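Local coordinates for protein Amuc_1102 (Akkermansia muciniphila, PDB 7DSZ) that is of undetermined function but adopts an immunoglobulin-like fold related to archaeal type IV pilus proteins, which suggests a role in pilus assembly or structure, at residues T11-R16 / Y70-T75; T150-R155 / K160-Q165. One frame throughout, in Å; residues are numbered along the deposited sequence.

Contact 1: T11-R16 / Y70-T75; sequences TTSNPR and YIDALT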
ATOM      1  N   THR C  11      -0.359 -25.157   5.452  1.00 54.68           N
ATOM      2  CA  THR C  11       0.187 -25.467   4.138  1.00 53.67           C
ATOM      3  C   THR C  11      -0.887 -26.078   3.236  1.00 53.66           C
ATOM      4  O   THR C  11      -1.687 -26.918   3.668  1.00 50.80           O
ATOM      5  CB  THR C  11       1.393 -26.414   4.282  1.00 55.63           C
ATOM      6  OG1 THR C  11       1.848 -26.839   2.986  1.00 52.18           O
ATOM      7  CG2 THR C  11       1.044 -27.640   5.137  1.00 48.01           C
ATOM      8  N   THR C  12      -0.930 -25.614   1.981  1.00 46.35           N
ATOM      9  CA  THR C  12      -1.756 -26.228   0.942  1.00 48.98           C
ATOM     10  C   THR C  12      -1.102 -27.464   0.340  1.00 48.28           C
ATOM     11  O   THR C  12      -1.660 -28.072  -0.583  1.00 36.78           O
ATOM     12  CB  THR C  12      -2.041 -25.229  -0.186  1.00 43.93           C
ATOM     13  OG1 THR C  12      -0.811 -24.872  -0.839  1.00 29.24           O
ATOM     14  CG2 THR C  12      -2.694 -23.995   0.355  1.00 38.58           C
ATOM     15  N   SER C  13       0.067 -27.829   0.829  1.00 44.98           N
ATOM     16  CA  SER C  13       0.895 -28.851   0.230  1.00 43.52           C
ATOM     17  C   SER C  13       1.125 -29.967   1.243  1.00 38.30           C
ATOM     18  O   SER C  13       0.507 -30.005   2.308  1.00 41.36           O
ATOM     19  CB  SER C  13       2.198 -28.221  -0.249  1.00 51.13           C
ATOM     20  OG  SER C  13       2.589 -27.166   0.610  1.00 57.27           O
ATOM     21  N   ASN C  14       2.020 -30.876   0.896  1.00 43.14           N
ATOM     22  CA  ASN C  14       2.419 -31.939   1.804  1.00 41.21           C
ATOM     23  C   ASN C  14       2.940 -31.335   3.106  1.00 39.58           C
ATOM     24  O   ASN C  14       3.949 -30.613   3.081  1.00 38.85           O
ATOM     25  CB  ASN C  14       3.489 -32.792   1.129  1.00 44.71           C
ATOM     26  CG  ASN C  14       3.833 -34.039   1.916  1.00 42.05           C
ATOM     27  OD1 ASN C  14       3.748 -34.060   3.143  1.00 46.87           O
ATOM     28  ND2 ASN C  14       4.236 -35.087   1.207  1.00 50.88           N
ATOM     29  N   PRO C  15       2.294 -31.583   4.251  1.00 38.99           N
ATOM     30  CA  PRO C  15       2.773 -30.985   5.507  1.00 35.28           C
ATOM     31  C   PRO C  15       4.052 -31.615   6.021  1.00 34.40           C
ATOM     32  O   PRO C  15       4.703 -31.027   6.896  1.00 37.76           O
ATOM     33  CB  PRO C  15       1.607 -31.223   6.476  1.00 41.38           C
ATOM     34  CG  PRO C  15       0.947 -32.451   5.944  1.00 45.18           C
ATOM     35  CD  PRO C  15       1.061 -32.363   4.450  1.00 38.48           C
ATOM     36  N   ARG C  16       4.428 -32.784   5.513  1.00 37.01           N
ATOM     37  CA  ARG C  16       5.706 -33.387   5.851  1.00 37.46           C
ATOM     38  C   ARG C  16       6.849 -32.876   4.981  1.00 34.89           C
ATOM     39  O   ARG C  16       8.010 -33.169   5.283  1.00 29.86           O
ATOM     40  CB  ARG C  16       5.618 -34.915   5.737  1.00 48.83           C
ATOM     41  CG  ARG C  16       4.552 -35.576   6.621  1.00 54.56           C
ATOM     42  CD  ARG C  16       5.097 -35.985   7.990  1.00 64.50           C
ATOM     43  NE  ARG C  16       5.248 -34.846   8.896  1.00 76.31           N
ATOM     44  CZ  ARG C  16       5.790 -34.915  10.109  1.00 78.15           C
ATOM     45  NH1 ARG C  16       6.243 -36.074  10.572  1.00 75.91           N
ATOM     46  NH2 ARG C  16       5.884 -33.822  10.860  1.00 69.89           N
ATOM     47  N   TYR C  70       6.532 -25.252  -6.627  1.00 18.85           N
ATOM     48  CA  TYR C  70       6.574 -24.081  -5.760  1.00 20.06           C
ATOM     49  C   TYR C  70       6.229 -24.485  -4.337  1.00 18.71           C
ATOM     50  O   TYR C  70       5.509 -25.461  -4.109  1.00 22.76           O
ATOM     51  CB  TYR C  70       5.547 -23.026  -6.177  1.00 17.60           C
ATOM     52  CG  TYR C  70       5.806 -22.277  -7.446  1.00 19.27           C
ATOM     53  CD1 TYR C  70       5.558 -22.848  -8.693  1.00 19.39           C
ATOM     54  CD2 TYR C  70       6.248 -20.966  -7.396  1.00 22.22           C
ATOM     55  CE1 TYR C  70       5.768 -22.118  -9.863  1.00 23.14           C
ATOM     56  CE2 TYR C  70       6.472 -20.238  -8.546  1.00 21.65           C
ATOM     57  CZ  TYR C  70       6.227 -20.817  -9.777  1.00 22.74           C
ATOM     58  OH  TYR C  70       6.460 -20.068 -10.914  1.00 23.61           O
ATOM     59  N   ILE C  71       6.711 -23.698  -3.375  1.00 20.83           N
ATOM     60  CA  ILE C  71       6.258 -23.810  -1.994  1.00 16.43           C
ATOM     61  C   ILE C  71       5.388 -22.599  -1.668  1.00 23.02           C
ATOM     62  O   ILE C  71       5.465 -21.547  -2.315  1.00 21.35           O
ATOM     63  CB  ILE C  71       7.412 -23.943  -0.976  1.00 19.90           C
ATOM     64  CG1 ILE C  71       8.308 -22.698  -0.988  1.00 18.58           C
ATOM     65  CG2 ILE C  71       8.230 -25.223  -1.246  1.00 22.31           C
ATOM     66  CD1 ILE C  71       9.432 -22.720   0.077  1.00 17.20           C
ATOM     67  N   ASP C  72       4.556 -22.763  -0.633  1.00 19.22           N
ATOM     68  CA  ASP C  72       3.581 -21.737  -0.263  1.00 18.32           C
ATOM     69  C   ASP C  72       4.241 -20.406   0.061  1.00 19.08           C
ATOM     70  O   ASP C  72       3.790 -19.352  -0.405  1.00 19.14           O
ATOM     71  CB  ASP C  72       2.769 -22.188   0.946  1.00 21.17           C
ATOM     72  CG  ASP C  72       1.698 -23.181   0.595  1.00 32.71           C
ATOM     73  OD1 ASP C  72       1.157 -23.116  -0.531  1.00 24.63           O
ATOM     74  OD2 ASP C  72       1.390 -24.012   1.473  1.00 28.98           O
ATOM     75  N   ALA C  73       5.264 -20.423   0.923  1.00 21.04           N
ATOM     76  CA  ALA C  73       5.824 -19.180   1.455  1.00 18.51           C
ATOM     77  C   ALA C  73       7.169 -19.449   2.110  1.00 19.99           C
ATOM     78  O   ALA C  73       7.475 -20.573   2.501  1.00 21.07           O
ATOM     79  CB  ALA C  73       4.895 -18.522   2.480  1.00 21.34           C
ATOM     80  N   LEU C  74       7.955 -18.377   2.238  1.00 18.96           N
ATOM     81  CA  LEU C  74       9.178 -18.331   3.029  1.00 16.67           C
ATOM     82  C   LEU C  74       9.202 -16.980   3.711  1.00 21.88           C
ATOM     83  O   LEU C  74       8.888 -15.965   3.078  1.00 19.79           O
ATOM     84  CB  LEU C  74      10.443 -18.440   2.169  1.00 19.15           C
ATOM     85  CG  LEU C  74      10.900 -19.756   1.587  1.00 22.38           C
ATOM     86  CD1 LEU C  74      12.156 -19.500   0.777  1.00 20.55           C
ATOM     87  CD2 LEU C  74      11.171 -20.732   2.754  1.00 20.32           C
ATOM     88  N   THR C  75       9.601 -16.947   4.973  1.00 21.38           N
ATOM     89  CA  THR C  75       9.736 -15.678   5.679  1.00 16.95           C
ATOM     90  C   THR C  75      11.210 -15.314   5.790  1.00 19.47           C
ATOM     91  O   THR C  75      12.015 -16.105   6.291  1.00 21.05           O
ATOM     92  CB  THR C  75       9.079 -15.752   7.058  1.00 21.27           C
ATOM     93  OG1 THR C  75       7.667 -15.916   6.886  1.00 24.01           O
ATOM     94  CG2 THR C  75       9.329 -14.470   7.840  1.00 25.70           C
TER
HETATM   95  O   HOH W   1       4.413 -25.291   0.687  1.00 32.59           O
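The carboxylate of D72 is the hub of this contact: both of its oxygens accept hydrogen bonds from the loop T11-R16. OD1 of D72 takes the hydroxyl OG1 of T12 at 2.7 Å on its syn lone pair, the one facing the other oxygen. OD2 of D72 is shared by two donors. The backbone N of T12 lies 2.9 Å from D72 OD2 and meets it on the syn side, 15° out of the carboxylate plane, while OG1 of T11 arrives nearly along the C-O axis at 3.2 Å from D72 OD2. T12 therefore clasps the group with its backbone N-H on one oxygen and its hydroxyl on the other. Its chi1 of 64° makes this possible by setting OG1 between the backbone N and the carbonyl carbon, on the side of the bonded N-H.

One step further out, the loop organises its own donors. OG1 of T11 also accepts from the backbone N of S13 at 3.0 Å, closing an ST turn, and an Asx turn follows in which N14 OD1 receives the N-H of R16. A water bridges the segments, 2.6 Å from S13 OG and accepting from the backbone N of D72 at 2.9 Å.

D72 sits at the corner where strand 70-83 is broken, and its backbone pairs with N102 of strand 91-104. A second subunit closes over the site: its R122 forms a salt bridge with D72 OD1, and its N84 bonds the carbonyl of T12. Buried, gripped by three neutral donors and facing an arginine, the carboxylate is probably held ionised, and the same group that ties the N-terminal loop to this corner of the immunoglobulin-like domain also serves the subunit interface.

Contact 2: T150-R155 / K160-Q165; sequences TYSSER and KWWTIQ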
ATOM      1  N   THR C 150      20.601 -19.215   7.358  1.00 21.39           N
ATOM      2  CA  THR C 150      21.080 -17.998   7.998  1.00 21.88           C
ATOM      3  C   THR C 150      22.279 -17.458   7.237  1.00 27.45           C
ATOM      4  O   THR C 150      23.192 -18.212   6.884  1.00 25.74           O
ATOM      5  CB  THR C 150      21.470 -18.254   9.463  1.00 24.85           C
ATOM      6  OG1 THR C 150      20.319 -18.680  10.197  1.00 26.62           O
ATOM      7  CG2 THR C 150      22.020 -16.987  10.094  1.00 26.87           C
ATOM      8  N   TYR C 151      22.271 -16.155   6.976  1.00 20.75           N
ATOM      9  CA  TYR C 151      23.431 -15.442   6.464  1.00 19.71           C
ATOM     10  C   TYR C 151      23.853 -14.419   7.513  1.00 21.65           C
ATOM     11  O   TYR C 151      23.000 -13.807   8.158  1.00 22.59           O
ATOM     12  CB  TYR C 151      23.141 -14.719   5.137  1.00 22.47           C
ATOM     13  CG  TYR C 151      24.007 -13.489   4.995  1.00 22.14           C
ATOM     14  CD1 TYR C 151      25.299 -13.578   4.498  1.00 21.99           C
ATOM     15  CD2 TYR C 151      23.543 -12.234   5.410  1.00 22.03           C
ATOM     16  CE1 TYR C 151      26.117 -12.441   4.417  1.00 24.45           C
ATOM     17  CE2 TYR C 151      24.338 -11.109   5.332  1.00 22.11           C
ATOM     18  CZ  TYR C 151      25.621 -11.211   4.847  1.00 24.96           C
ATOM     19  OH  TYR C 151      26.389 -10.069   4.774  1.00 24.92           O
ATOM     20  N   SER C 152      25.161 -14.229   7.690  1.00 22.19           N
ATOM     21  CA  SER C 152      25.621 -13.165   8.577  1.00 22.89           C
ATOM     22  C   SER C 152      26.911 -12.574   8.037  1.00 24.71           C
ATOM     23  O   SER C 152      27.752 -13.298   7.509  1.00 23.75           O
ATOM     24  CB  SER C 152      25.858 -13.663  10.008  1.00 26.98           C
ATOM     25  OG  SER C 152      26.399 -12.614  10.807  1.00 26.42           O
ATOM     26  N   SER C 153      27.063 -11.250   8.185  1.00 22.38           N
ATOM     27  CA  SER C 153      28.315 -10.592   7.837  1.00 26.65           C
ATOM     28  C   SER C 153      29.434 -10.922   8.820  1.00 28.30           C
ATOM     29  O   SER C 153      30.600 -10.657   8.518  1.00 31.08           O
ATOM     30  CB  SER C 153      28.135  -9.068   7.774  1.00 25.14           C
ATOM     31  OG  SER C 153      27.820  -8.539   9.054  1.00 25.28           O
ATOM     32  N   GLU C 154      29.109 -11.467   9.985  1.00 25.36           N
ATOM     33  CA  GLU C 154      30.097 -11.766  11.011  1.00 32.27           C
ATOM     34  C   GLU C 154      30.271 -13.272  11.146  1.00 36.48           C
ATOM     35  O   GLU C 154      29.388 -14.065  10.792  1.00 30.95           O
ATOM     36  CB  GLU C 154      29.690 -11.171  12.365  1.00 30.94           C
ATOM     37  CG  GLU C 154      29.249  -9.707  12.310  1.00 34.49           C
ATOM     38  CD  GLU C 154      30.262  -8.799  11.640  1.00 43.96           C
ATOM     39  OE1 GLU C 154      31.424  -8.766  12.096  1.00 36.57           O
ATOM     40  OE2 GLU C 154      29.887  -8.100  10.659  1.00 44.96           O
ATOM     41  N   ARG C 155      31.428 -13.654  11.681  1.00 45.49           N
ATOM     42  CA  ARG C 155      31.776 -15.038  11.970  1.00 47.29           C
ATOM     43  C   ARG C 155      31.960 -15.229  13.472  1.00 52.40           C
ATOM     44  O   ARG C 155      31.994 -14.272  14.251  1.00 51.36           O
ATOM     45  CB  ARG C 155      33.057 -15.459  11.233  1.00 45.20           C
ATOM     46  CG  ARG C 155      32.872 -15.749   9.758  1.00 49.70           C
ATOM     47  CD  ARG C 155      31.734 -16.740   9.547  1.00 63.36           C
ATOM     48  NE  ARG C 155      31.709 -17.317   8.201  1.00 72.33           N
ATOM     49  CZ  ARG C 155      31.215 -16.707   7.125  1.00 68.19           C
ATOM     50  NH1 ARG C 155      30.707 -15.478   7.221  1.00 62.51           N
ATOM     51  NH2 ARG C 155      31.230 -17.324   5.948  1.00 68.28           N
ATOM     52  N   LYS C 160      25.646 -14.536  15.157  1.00 27.93           N
ATOM     53  CA  LYS C 160      24.246 -14.173  15.364  1.00 29.75           C
ATOM     54  C   LYS C 160      24.157 -12.907  16.220  1.00 25.09           C
ATOM     55  O   LYS C 160      23.533 -12.865  17.280  1.00 29.56           O
ATOM     56  CB  LYS C 160      23.481 -15.332  15.987  1.00 35.05           C
ATOM     57  CG  LYS C 160      23.374 -16.565  15.104  1.00 34.16           C
ATOM     58  CD  LYS C 160      22.478 -17.606  15.759  1.00 45.41           C
ATOM     59  CE  LYS C 160      22.497 -18.931  15.000  1.00 52.76           C
ATOM     60  NZ  LYS C 160      21.736 -19.992  15.732  1.00 57.52           N
ATOM     61  N   TRP C 161      24.789 -11.852  15.702  1.00 28.47           N
ATOM     62  CA  TRP C 161      24.901 -10.593  16.430  1.00 29.21           C
ATOM     63  C   TRP C 161      23.546  -9.985  16.765  1.00 30.51           C
ATOM     64  O   TRP C 161      23.459  -9.201  17.714  1.00 30.01           O
ATOM     65  CB  TRP C 161      25.743  -9.598  15.622  1.00 28.52           C
ATOM     66  CG  TRP C 161      25.146  -9.272  14.261  1.00 27.41           C
ATOM     67  CD1 TRP C 161      25.443  -9.860  13.063  1.00 30.38           C
ATOM     68  CD2 TRP C 161      24.147  -8.285  13.988  1.00 28.49           C
ATOM     69  NE1 TRP C 161      24.686  -9.293  12.058  1.00 25.89           N
ATOM     70  CE2 TRP C 161      23.881  -8.325  12.602  1.00 25.88           C
ATOM     71  CE3 TRP C 161      23.443  -7.372  14.782  1.00 26.21           C
ATOM     72  CZ2 TRP C 161      22.934  -7.481  11.992  1.00 20.98           C
ATOM     73  CZ3 TRP C 161      22.509  -6.533  14.176  1.00 25.65           C
ATOM     74  CH2 TRP C 161      22.268  -6.594  12.796  1.00 22.44           C
ATOM     75  N   TRP C 162      22.484 -10.334  16.022  1.00 27.11           N
ATOM     76  CA  TRP C 162      21.156  -9.792  16.307  1.00 25.62           C
ATOM     77  C   TRP C 162      20.511 -10.414  17.539  1.00 27.61           C
ATOM     78  O   TRP C 162      19.425  -9.981  17.935  1.00 31.47           O
ATOM     79  CB  TRP C 162      20.229  -9.988  15.096  1.00 25.88           C
ATOM     80  CG  TRP C 162      20.159 -11.418  14.613  1.00 23.50           C
ATOM     81  CD1 TRP C 162      19.264 -12.377  14.995  1.00 24.10           C
ATOM     82  CD2 TRP C 162      21.021 -12.033  13.651  1.00 22.74           C
ATOM     83  NE1 TRP C 162      19.528 -13.561  14.331  1.00 23.56           N
ATOM     84  CE2 TRP C 162      20.598 -13.371  13.499  1.00 25.40           C
ATOM     85  CE3 TRP C 162      22.120 -11.583  12.911  1.00 23.31           C
ATOM     86  CZ2 TRP C 162      21.231 -14.262  12.632  1.00 22.77           C
ATOM     87  CZ3 TRP C 162      22.744 -12.462  12.037  1.00 23.56           C
ATOM     88  CH2 TRP C 162      22.297 -13.792  11.912  1.00 21.82           C
ATOM     89  N   THR C 163      21.133 -11.426  18.138  1.00 30.15           N
ATOM     90  CA  THR C 163      20.628 -12.046  19.355  1.00 30.05           C
ATOM     91  C   THR C 163      21.359 -11.537  20.591  1.00 38.14           C
ATOM     92  O   THR C 163      21.014 -11.926  21.709  1.00 44.24           O
ATOM     93  CB  THR C 163      20.762 -13.574  19.271  1.00 32.43           C
ATOM     94  OG1 THR C 163      22.149 -13.925  19.249  1.00 32.55           O
ATOM     95  CG2 THR C 163      20.093 -14.112  18.002  1.00 34.49           C
ATOM     96  N   ILE C 164      22.367 -10.688  20.405  1.00 37.83           N
ATOM     97  CA  ILE C 164      23.102 -10.094  21.517  1.00 41.93           C
ATOM     98  C   ILE C 164      22.239  -9.020  22.164  1.00 47.95           C
ATOM     99  O   ILE C 164      21.813  -8.065  21.505  1.00 43.48           O
ATOM    100  CB  ILE C 164      24.430  -9.501  21.034  1.00 44.63           C
ATOM    101  CG1 ILE C 164      25.360 -10.607  20.547  1.00 44.41           C
ATOM    102  CG2 ILE C 164      25.074  -8.662  22.133  1.00 48.44           C
ATOM    103  CD1 ILE C 164      26.629 -10.085  19.925  1.00 45.42           C
ATOM    104  N   GLN C 165      21.975  -9.174  23.459  1.00 48.43           N
ATOM    105  CA  GLN C 165      21.306  -8.140  24.240  1.00 46.62           C
ATOM    106  C   GLN C 165      22.393  -7.244  24.820  1.00 52.94           C
ATOM    107  O   GLN C 165      23.209  -7.691  25.632  1.00 51.97           O
ATOM    108  CB  GLN C 165      20.443  -8.752  25.340  1.00 56.33           C
ATOM    109  CG  GLN C 165      19.577  -9.927  24.894  1.00 65.02           C
ATOM    110  CD  GLN C 165      18.291  -9.499  24.202  1.00 69.45           C
ATOM    111  OE1 GLN C 165      18.311  -8.722  23.245  1.00 71.29           O
ATOM    112  NE2 GLN C 165      17.164 -10.010  24.688  1.00 74.82           N
TER
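E154 and W161 touch with their CA atoms 7.6 Å apart, and S152 and K160 come nearest in backbone, CA to CA 7.0 Å, where the loop after strand 146-152 packs back on the end of that strand. A short 3-10 turn that includes W162 and T163 is closed on K160 O, which accepts both T163 N at 2.9 Å and, in the carbonyl plane, T163 OG1. W161 points toward the strand end, while W162 leaves the turn at an angle and reaches the strand with the far edge of its six-membered ring: CH2 meets T150 CG2 at 3.7 Å, near the ring plane, and CZ3 lies 3.9 Å from S152 CB. Between the indoles, W162 CE3 stands 3.5 Å above one W161 face, displaced toward its rim.

A chi1 of 176° swings S152 OG away from its backbone N, out to the edge of W161, 3.7 Å from CD1; there it also accepts from E154 N in an ST turn. W162 stacks on Y79. Across the segments the contact is thus van der Waals, indole edges against T150 and S152, with the E154 chain lying obliquely by W161; the S152 hydroxyl and W161 N-H find their partners at E159 O and Q137 O, outside the two segments.

Both contacts reach the same mixed sheet, through different strands: contact 1 at the corner of 70-83, contact 2 at the end of 146-152. Their centres lie 27 Å apart and their nearest atoms about 9 Å, with no direct touch. The centre of contact 1 lies about 21 Å from the chain centre, yet the contact is mostly buried, consistent with the second subunit packing over it; that of contact 2 lies about 15 Å from it, but the contact is only partly buried, and no other chain touches it. The smaller interface, 128 Å², is polar and centred on one carboxylate; the larger, 221 Å², rests on aromatic edges. Contact 1 spans 53 intervening residues, whereas contact 2 closes a local excursion of four.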